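PDB 4UUC: ankyrin repeat and SOCS BOX protein 11 from Homo sapiens, which serves as the substrate-recognition subunit of a cullin-5 E3 ubiquitin ligase, directing targets such as BIK to ubiquitination and proteasomal degradation. Local coordinates for residues R115-E119 with D149-L154; I183-D188 with A216-R220. One frame throughout, in Å; residues are numbered along the deposited sequence.

Both interactions pack neighbouring helices of the ankyrin repeat stack side by side in near-parallel fashion, within the repeat domain that makes up this chain. Interaction 1 pairs helix 115-123 of the fourth annotated repeat with helix 148-156 of the fifth; interaction 2 pairs helix 180-188 of the sixth with helix 212-220, the last helix of the chain. They follow each other in series along the stack, their centres about 20 Å apart. Leu185 connects them directly: its CD1 lies 4.2 Å from CB of Lys152 and 4.2 Å from CG1 of Val151. The centre of interaction 1 lies about 10 Å from the centre of the chain, that of interaction 2 about 25 Å, at the C-terminal end.

Interaction 1. Residues R115-E119 with D149-L154; sequences RECME and DCVKKL
Met118 lays its sulfur against the branched end of Leu154, Met118 SD standing 3.7 Å from Leu154 CG and close to both methyls, while its terminal CE turns back over the CB and CG of Lys153. With CG anti to the backbone N (chi1 -176°) the chain runs out across the groove between the helices, and the bend at chi3 then swings the methyl toward the lysine. An unbranched, flexible thioether suits this buried place, where it also meets Ile106 and Val110 of helix 105-111. Cys150 adds a small sulfur beside it: Cys150 SG packs 3.9 Å from CB of Arg115, close to where the backbones come nearest, with the two CA atoms 5.7 Å apart.

Nearer the surface the contact becomes polar. The aliphatic part of Arg115 passes obliquely over Asp149, CD resting on its CB, and a water accepts from Arg115 NE at 2.7 Å and donates to OD2 of Asp149. The two charged groups are thus joined through solvent. A bend at chi3 turns the guanidinium back along its own helix, where NH1 forms a salt bridge with OE2 of Glu119. The oxygen lies in the guanidinium plane but is approached from above the carboxylate plane. Glu119 crosses the Lys153 chain at about a right angle, its other oxygen, OE1, lying 3.4 Å from Lys153 CE and making a long salt bridge to Lys153 NZ at 3.8 Å. The carboxylate between two cations should offset their mutual repulsion.

The axes of the two segments come within 10.4 Å of each other, at 24°, and so run nearly parallel. This is the stacking of second helices from adjacent ankyrin repeats, with an apolar floor beneath a charged outer layer.

Interaction 2. Residues I183-D188 with A216-R220; sequences IHLLTD and ALLLR
Ile183 begins the contact between helix 180-188 of the sixth ankyrin repeat and the terminal helix 212-220, near-parallel helices that continue the ankyrin stack to its C-terminal end. Its CG2 methyl fits between CB of Ala216 and CD2 of Leu217, 3.8 Å from the leucine methyl; alanine's small side chain lets the branched isoleucine come close. Leu217 carries this buried packing onward to Ala175 and Leu204.

His184, next in line, brings NE2 near CB of Ala216 and offers ND1 to Arg220. Arg220 NH1 donates to His184 ND1 at 3.1 Å, with ring and guanidinium planes only 18° apart, which implies that ND1 acts as an acceptor here.

Thr187 sets its CG2 methyl over one face of the Arg220 guanidinium, 3.2 Å from its NH2. With OG1 anti to the carbonyl carbon (chi1 -58°), the hydroxyl turns back to donate to Ile183 O, leaving the methyl directed at the arginine. That carbonyl also accepts from Thr187 N, on the opposite face of its plane.

Asp188, the last residue of its helix, supplies the charge that arginine matches. Bends at chi2 and chi3 curl Arg220 into a salt bridge in which both terminal nitrogens grip a single carboxylate oxygen: Arg220 NH2 meets Asp188 OD1 at 2.9 Å, nearly along its C-O axis, while NH1 reaches the same oxygen at 3.1 Å from above the carboxylate plane.

Interaction 1. Residues R115-E119 with D149-L154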
ATOM      1  N   ARG A 115       3.564   5.163   5.574  1.00 21.40           N
ATOM      2  CA  ARG A 115       4.911   4.623   5.621  1.00 20.32           C
ATOM      3  C   ARG A 115       5.111   3.585   6.724  1.00 16.64           C
ATOM      4  O   ARG A 115       5.801   2.586   6.511  1.00 19.05           O
ATOM      5  CB  ARG A 115       5.923   5.753   5.803  1.00 22.77           C
ATOM      6  CG  ARG A 115       7.369   5.288   5.754  1.00 27.58           C
ATOM      7  CD  ARG A 115       8.330   6.418   6.085  1.00 28.26           C
ATOM      8  NE  ARG A 115       7.854   7.214   7.212  1.00 38.22           N
ATOM      9  CZ  ARG A 115       7.790   6.778   8.466  1.00 40.95           C
ATOM     10  NH1 ARG A 115       8.176   5.547   8.770  1.00 45.42           N
ATOM     11  NH2 ARG A 115       7.335   7.577   9.419  1.00 47.72           N
ATOM     12  N   GLU A 116       4.540   3.819   7.903  1.00 19.05           N
ATOM     13  CA  GLU A 116       4.716   2.874   9.003  1.00 20.48           C
ATOM     14  C   GLU A 116       4.087   1.517   8.666  1.00 20.80           C
ATOM     15  O   GLU A 116       4.685   0.471   8.925  1.00 19.42           O
ATOM     16  CB  GLU A 116       4.124   3.414  10.310  1.00 22.42           C
ATOM     17  CG  GLU A 116       4.328   2.458  11.486  1.00 24.59           C
ATOM     18  CD  GLU A 116       3.999   3.066  12.839  1.00 34.08           C
ATOM     19  OE1 GLU A 116       3.471   4.197  12.886  1.00 31.89           O
ATOM     20  OE2 GLU A 116       4.273   2.400  13.862  1.00 33.46           O
ATOM     21  N   CYS A 117       2.883   1.535   8.098  1.00 19.64           N
ATOM     22  CA  CYS A 117       2.237   0.301   7.663  1.00 21.19           C
ATOM     23  C   CYS A 117       3.112  -0.442   6.646  1.00 20.27           C
ATOM     24  O   CYS A 117       3.252  -1.663   6.708  1.00 18.15           O
ATOM     25  CB  CYS A 117       0.857   0.602   7.072  1.00 18.99           C
ATOM     26  SG  CYS A 117      -0.350   1.181   8.296  1.00 22.44           S
ATOM     27  N   MET A 118       3.705   0.305   5.719  1.00 18.73           N
ATOM     28  CA  MET A 118       4.631  -0.262   4.740  1.00 17.43           C
ATOM     29  C   MET A 118       5.796  -0.973   5.433  1.00 17.46           C
ATOM     30  O   MET A 118       6.115  -2.118   5.113  1.00 16.31           O
ATOM     31  CB  MET A 118       5.157   0.841   3.815  1.00 19.02           C
ATOM     32  CG  MET A 118       6.070   0.370   2.687  1.00 17.16           C
ATOM     33  SD  MET A 118       6.978   1.735   1.908  1.00 21.39           S
ATOM     34  CE  MET A 118       8.158   2.133   3.196  1.00 25.01           C
ATOM     35  N   GLU A 119       6.417  -0.294   6.393  1.00 23.52           N
ATOM     36  CA  GLU A 119       7.584  -0.841   7.076  1.00 20.68           C
ATOM     37  C   GLU A 119       7.249  -2.100   7.863  1.00 21.95           C
ATOM     38  O   GLU A 119       8.033  -3.046   7.880  1.00 22.78           O
ATOM     39  CB  GLU A 119       8.196   0.209   8.002  1.00 23.86           C
ATOM     40  CG  GLU A 119       8.842   1.360   7.253  1.00 25.32           C
ATOM     41  CD  GLU A 119       9.610   2.296   8.167  1.00 40.52           C
ATOM     42  OE1 GLU A 119      10.357   1.800   9.037  1.00 49.20           O
ATOM     43  OE2 GLU A 119       9.474   3.525   8.007  1.00 29.92           O
ATOM     44  N   ASP A 149       8.884  10.218   1.561  1.00 19.61           N
ATOM     45  CA  ASP A 149       9.396   9.435   2.682  1.00 22.10           C
ATOM     46  C   ASP A 149       9.379   7.938   2.368  1.00 19.46           C
ATOM     47  O   ASP A 149      10.288   7.207   2.758  1.00 20.55           O
ATOM     48  CB  ASP A 149       8.586   9.709   3.951  1.00 27.23           C
ATOM     49  CG  ASP A 149       8.789  11.116   4.486  1.00 39.13           C
ATOM     50  OD1 ASP A 149       9.820  11.748   4.156  1.00 34.10           O
ATOM     51  OD2 ASP A 149       7.917  11.587   5.250  1.00 41.13           O
ATOM     52  N   CYS A 150       8.344   7.481   1.669  1.00 19.77           N
ATOM     53  CA  CYS A 150       8.258   6.075   1.273  1.00 17.26           C
ATOM     54  C   CYS A 150       9.330   5.722   0.244  1.00 15.22           C
ATOM     55  O   CYS A 150       9.935   4.649   0.313  1.00 15.91           O
ATOM     56  CB  CYS A 150       6.869   5.756   0.710  1.00 21.84           C
ATOM     57  SG  CYS A 150       5.570   5.685   1.962  1.00 23.41           S
ATOM     58  N   VAL A 151       9.566   6.626  -0.702  1.00 18.74           N
ATOM     59  CA  VAL A 151      10.616   6.438  -1.697  1.00 19.25           C
ATOM     60  C   VAL A 151      11.965   6.308  -0.998  1.00 18.84           C
ATOM     61  O   VAL A 151      12.724   5.381  -1.269  1.00 18.77           O
ATOM     62  CB  VAL A 151      10.655   7.610  -2.714  1.00 16.64           C
ATOM     63  CG1 VAL A 151      11.909   7.553  -3.583  1.00 17.42           C
ATOM     64  CG2 VAL A 151       9.409   7.597  -3.596  1.00 18.64           C
ATOM     65  N   LYS A 152      12.250   7.233  -0.087  1.00 17.82           N
ATOM     66  CA  LYS A 152      13.527   7.237   0.620  1.00 18.51           C
ATOM     67  C   LYS A 152      13.734   5.945   1.402  1.00 19.03           C
ATOM     68  O   LYS A 152      14.785   5.312   1.304  1.00 21.70           O
ATOM     69  CB  LYS A 152      13.615   8.439   1.561  1.00 23.87           C
ATOM     70  CG  LYS A 152      14.932   8.520   2.321  1.00 27.51           C
ATOM     71  CD  LYS A 152      15.102   9.870   2.983  1.00 30.68           C
ATOM     72  CE  LYS A 152      16.469   9.999   3.642  1.00 36.15           C
ATOM     73  NZ  LYS A 152      16.589   9.137   4.849  1.00 38.31           N
ATOM     74  N   LYS A 153      12.717   5.544   2.157  1.00 21.86           N
ATOM     75  CA  LYS A 153      12.800   4.342   2.984  1.00 19.11           C
ATOM     76  C   LYS A 153      12.968   3.076   2.146  1.00 18.84           C
ATOM     77  O   LYS A 153      13.778   2.213   2.477  1.00 20.90           O
ATOM     78  CB  LYS A 153      11.555   4.226   3.867  1.00 19.89           C
ATOM     79  CG  LYS A 153      11.651   3.149   4.939  1.00 21.61           C
ATOM     80  CD  LYS A 153      12.623   3.548   6.045  1.00 28.87           C
ATOM     81  CE  LYS A 153      13.001   2.362   6.911  1.00 40.29           C
ATOM     82  NZ  LYS A 153      13.924   2.756   8.014  1.00 48.25           N
ATOM     83  N   LEU A 154      12.196   2.959   1.069  1.00 17.49           N
ATOM     84  CA  LEU A 154      12.282   1.796   0.188  1.00 20.83           C
ATOM     85  C   LEU A 154      13.676   1.652  -0.427  1.00 20.61           C
ATOM     86  O   LEU A 154      14.225   0.554  -0.483  1.00 20.25           O
ATOM     87  CB  LEU A 154      11.226   1.887  -0.915  1.00 20.47           C
ATOM     88  CG  LEU A 154       9.797   1.572  -0.465  1.00 14.85           C
ATOM     89  CD1 LEU A 154       8.781   2.056  -1.494  1.00 19.00           C
ATOM     90  CD2 LEU A 154       9.627   0.076  -0.219  1.00 21.89           C
TER
HETATM   91  O   HOH W   1       6.463   9.397   6.379  1.00 38.39           O

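Interaction 2. Residues I183-D188 with A216-R220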
ATOM      1  N   ILE A 183      13.057  12.615  -7.877  1.00 14.87           N
ATOM      2  CA  ILE A 183      13.985  12.501  -9.001  1.00 16.29           C
ATOM      3  C   ILE A 183      15.426  12.354  -8.505  1.00 16.27           C
ATOM      4  O   ILE A 183      16.155  11.460  -8.948  1.00 15.29           O
ATOM      5  CB  ILE A 183      13.888  13.727  -9.945  1.00 21.38           C
ATOM      6  CG1 ILE A 183      12.484  13.839 -10.549  1.00 20.41           C
ATOM      7  CG2 ILE A 183      14.930  13.647 -11.062  1.00 22.66           C
ATOM      8  CD1 ILE A 183      12.108  12.718 -11.516  1.00 17.81           C
ATOM      9  N   HIS A 184      15.844  13.219  -7.586  1.00 17.36           N
ATOM     10  CA  HIS A 184      17.229  13.178  -7.109  1.00 19.01           C
ATOM     11  C   HIS A 184      17.501  11.938  -6.255  1.00 16.09           C
ATOM     12  O   HIS A 184      18.592  11.368  -6.315  1.00 17.25           O
ATOM     13  CB  HIS A 184      17.569  14.451  -6.329  1.00 17.53           C
ATOM     14  CG  HIS A 184      17.666  15.670  -7.192  1.00 15.06           C
ATOM     15  ND1 HIS A 184      18.471  15.723  -8.310  1.00 18.75           N
ATOM     16  CD2 HIS A 184      17.059  16.877  -7.107  1.00 16.82           C
ATOM     17  CE1 HIS A 184      18.356  16.912  -8.876  1.00 20.18           C
ATOM     18  NE2 HIS A 184      17.505  17.630  -8.165  1.00 16.44           N
ATOM     19  N   LEU A 185      16.511  11.509  -5.477  1.00 14.25           N
ATOM     20  CA  LEU A 185      16.650  10.295  -4.674  1.00 15.12           C
ATOM     21  C   LEU A 185      16.861   9.070  -5.559  1.00 14.83           C
ATOM     22  O   LEU A 185      17.753   8.266  -5.299  1.00 17.99           O
ATOM     23  CB  LEU A 185      15.423  10.086  -3.783  1.00 18.13           C
ATOM     24  CG  LEU A 185      15.390  10.847  -2.453  1.00 18.79           C
ATOM     25  CD1 LEU A 185      13.997  10.792  -1.848  1.00 20.44           C
ATOM     26  CD2 LEU A 185      16.404  10.283  -1.483  1.00 23.30           C
ATOM     27  N   LEU A 186      16.029   8.915  -6.587  1.00 14.27           N
ATOM     28  CA  LEU A 186      16.183   7.809  -7.526  1.00 15.18           C
ATOM     29  C   LEU A 186      17.546   7.847  -8.215  1.00 15.32           C
ATOM     30  O   LEU A 186      18.233   6.829  -8.323  1.00 19.45           O
ATOM     31  CB  LEU A 186      15.078   7.834  -8.585  1.00 15.72           C
ATOM     32  CG  LEU A 186      13.668   7.455  -8.131  1.00 19.49           C
ATOM     33  CD1 LEU A 186      12.696   7.634  -9.290  1.00 14.50           C
ATOM     34  CD2 LEU A 186      13.617   6.030  -7.609  1.00 18.56           C
ATOM     35  N   THR A 187      17.922   9.025  -8.697  1.00 16.44           N
ATOM     36  CA  THR A 187      19.199   9.194  -9.371  1.00 22.97           C
ATOM     37  C   THR A 187      20.359   8.876  -8.425  1.00 21.99           C
ATOM     38  O   THR A 187      21.312   8.193  -8.812  1.00 21.58           O
ATOM     39  CB  THR A 187      19.354  10.621  -9.916  1.00 23.23           C
ATOM     40  OG1 THR A 187      18.280  10.908 -10.818  1.00 24.21           O
ATOM     41  CG2 THR A 187      20.682  10.777 -10.646  1.00 27.00           C
ATOM     42  N   ASP A 188      20.269   9.360  -7.188  1.00 19.55           N
ATOM     43  CA  ASP A 188      21.308   9.101  -6.188  1.00 20.84           C
ATOM     44  C   ASP A 188      21.492   7.605  -5.932  1.00 28.83           C
ATOM     45  O   ASP A 188      22.588   7.163  -5.580  1.00 20.11           O
ATOM     46  CB  ASP A 188      20.985   9.788  -4.857  1.00 22.07           C
ATOM     47  CG  ASP A 188      21.140  11.299  -4.910  1.00 24.98           C
ATOM     48  OD1 ASP A 188      21.782  11.822  -5.846  1.00 23.38           O
ATOM     49  OD2 ASP A 188      20.622  11.966  -3.992  1.00 27.52           O
ATOM     50  N   ALA A 216      15.491  19.012 -13.169  1.00 16.55           N
ATOM     51  CA  ALA A 216      16.221  18.052 -12.348  1.00 18.65           C
ATOM     52  C   ALA A 216      16.830  16.953 -13.213  1.00 19.98           C
ATOM     53  O   ALA A 216      17.995  16.597 -13.053  1.00 20.12           O
ATOM     54  CB  ALA A 216      15.305  17.449 -11.293  1.00 19.38           C
ATOM     55  N   LEU A 217      16.037  16.429 -14.140  1.00 19.34           N
ATOM     56  CA  LEU A 217      16.502  15.371 -15.027  1.00 17.61           C
ATOM     57  C   LEU A 217      17.629  15.863 -15.933  1.00 18.80           C
ATOM     58  O   LEU A 217      18.594  15.141 -16.187  1.00 21.09           O
ATOM     59  CB  LEU A 217      15.334  14.839 -15.860  1.00 17.94           C
ATOM     60  CG  LEU A 217      14.334  14.000 -15.059  1.00 14.09           C
ATOM     61  CD1 LEU A 217      13.027  13.809 -15.825  1.00 15.74           C
ATOM     62  CD2 LEU A 217      14.938  12.649 -14.702  1.00 16.98           C
ATOM     63  N   LEU A 218      17.507  17.095 -16.412  1.00 18.70           N
ATOM     64  CA  LEU A 218      18.537  17.684 -17.262  1.00 21.03           C
ATOM     65  C   LEU A 218      19.848  17.858 -16.496  1.00 20.43           C
ATOM     66  O   LEU A 218      20.928  17.647 -17.048  1.00 26.01           O
ATOM     67  CB  LEU A 218      18.072  19.034 -17.813  1.00 19.76           C
ATOM     68  CG  LEU A 218      17.056  18.993 -18.956  1.00 18.80           C
ATOM     69  CD1 LEU A 218      16.430  20.357 -19.162  1.00 21.47           C
ATOM     70  CD2 LEU A 218      17.718  18.508 -20.236  1.00 26.17           C
ATOM     71  N   LEU A 219      19.747  18.234 -15.225  1.00 20.06           N
ATOM     72  CA  LEU A 219      20.933  18.489 -14.403  1.00 20.21           C
ATOM     73  C   LEU A 219      21.682  17.211 -14.018  1.00 23.86           C
ATOM     74  O   LEU A 219      22.888  17.248 -13.767  1.00 24.82           O
ATOM     75  CB  LEU A 219      20.541  19.247 -13.132  1.00 23.20           C
ATOM     76  CG  LEU A 219      20.152  20.716 -13.303  1.00 29.11           C
ATOM     77  CD1 LEU A 219      19.516  21.243 -12.025  1.00 29.01           C
ATOM     78  CD2 LEU A 219      21.360  21.556 -13.692  1.00 39.02           C
ATOM     79  N   ARG A 220      20.971  16.087 -13.981  1.00 17.54           N
ATOM     80  CA  ARG A 220      21.542  14.816 -13.531  1.00 20.74           C
ATOM     81  C   ARG A 220      21.965  13.909 -14.686  1.00 27.93           C
ATOM     82  O   ARG A 220      22.726  12.961 -14.492  1.00 22.42           O
ATOM     83  CB  ARG A 220      20.542  14.061 -12.655  1.00 21.70           C
ATOM     84  CG  ARG A 220      20.113  14.779 -11.377  1.00 19.74           C
ATOM     85  CD  ARG A 220      21.288  15.152 -10.485  1.00 15.33           C
ATOM     86  NE  ARG A 220      22.046  13.992 -10.016  1.00 21.15           N
ATOM     87  CZ  ARG A 220      21.834  13.357  -8.867  1.00 20.29           C
ATOM     88  NH1 ARG A 220      20.871  13.745  -8.040  1.00 23.83           N
ATOM     89  NH2 ARG A 220      22.592  12.320  -8.541  1.00 24.41           N
TER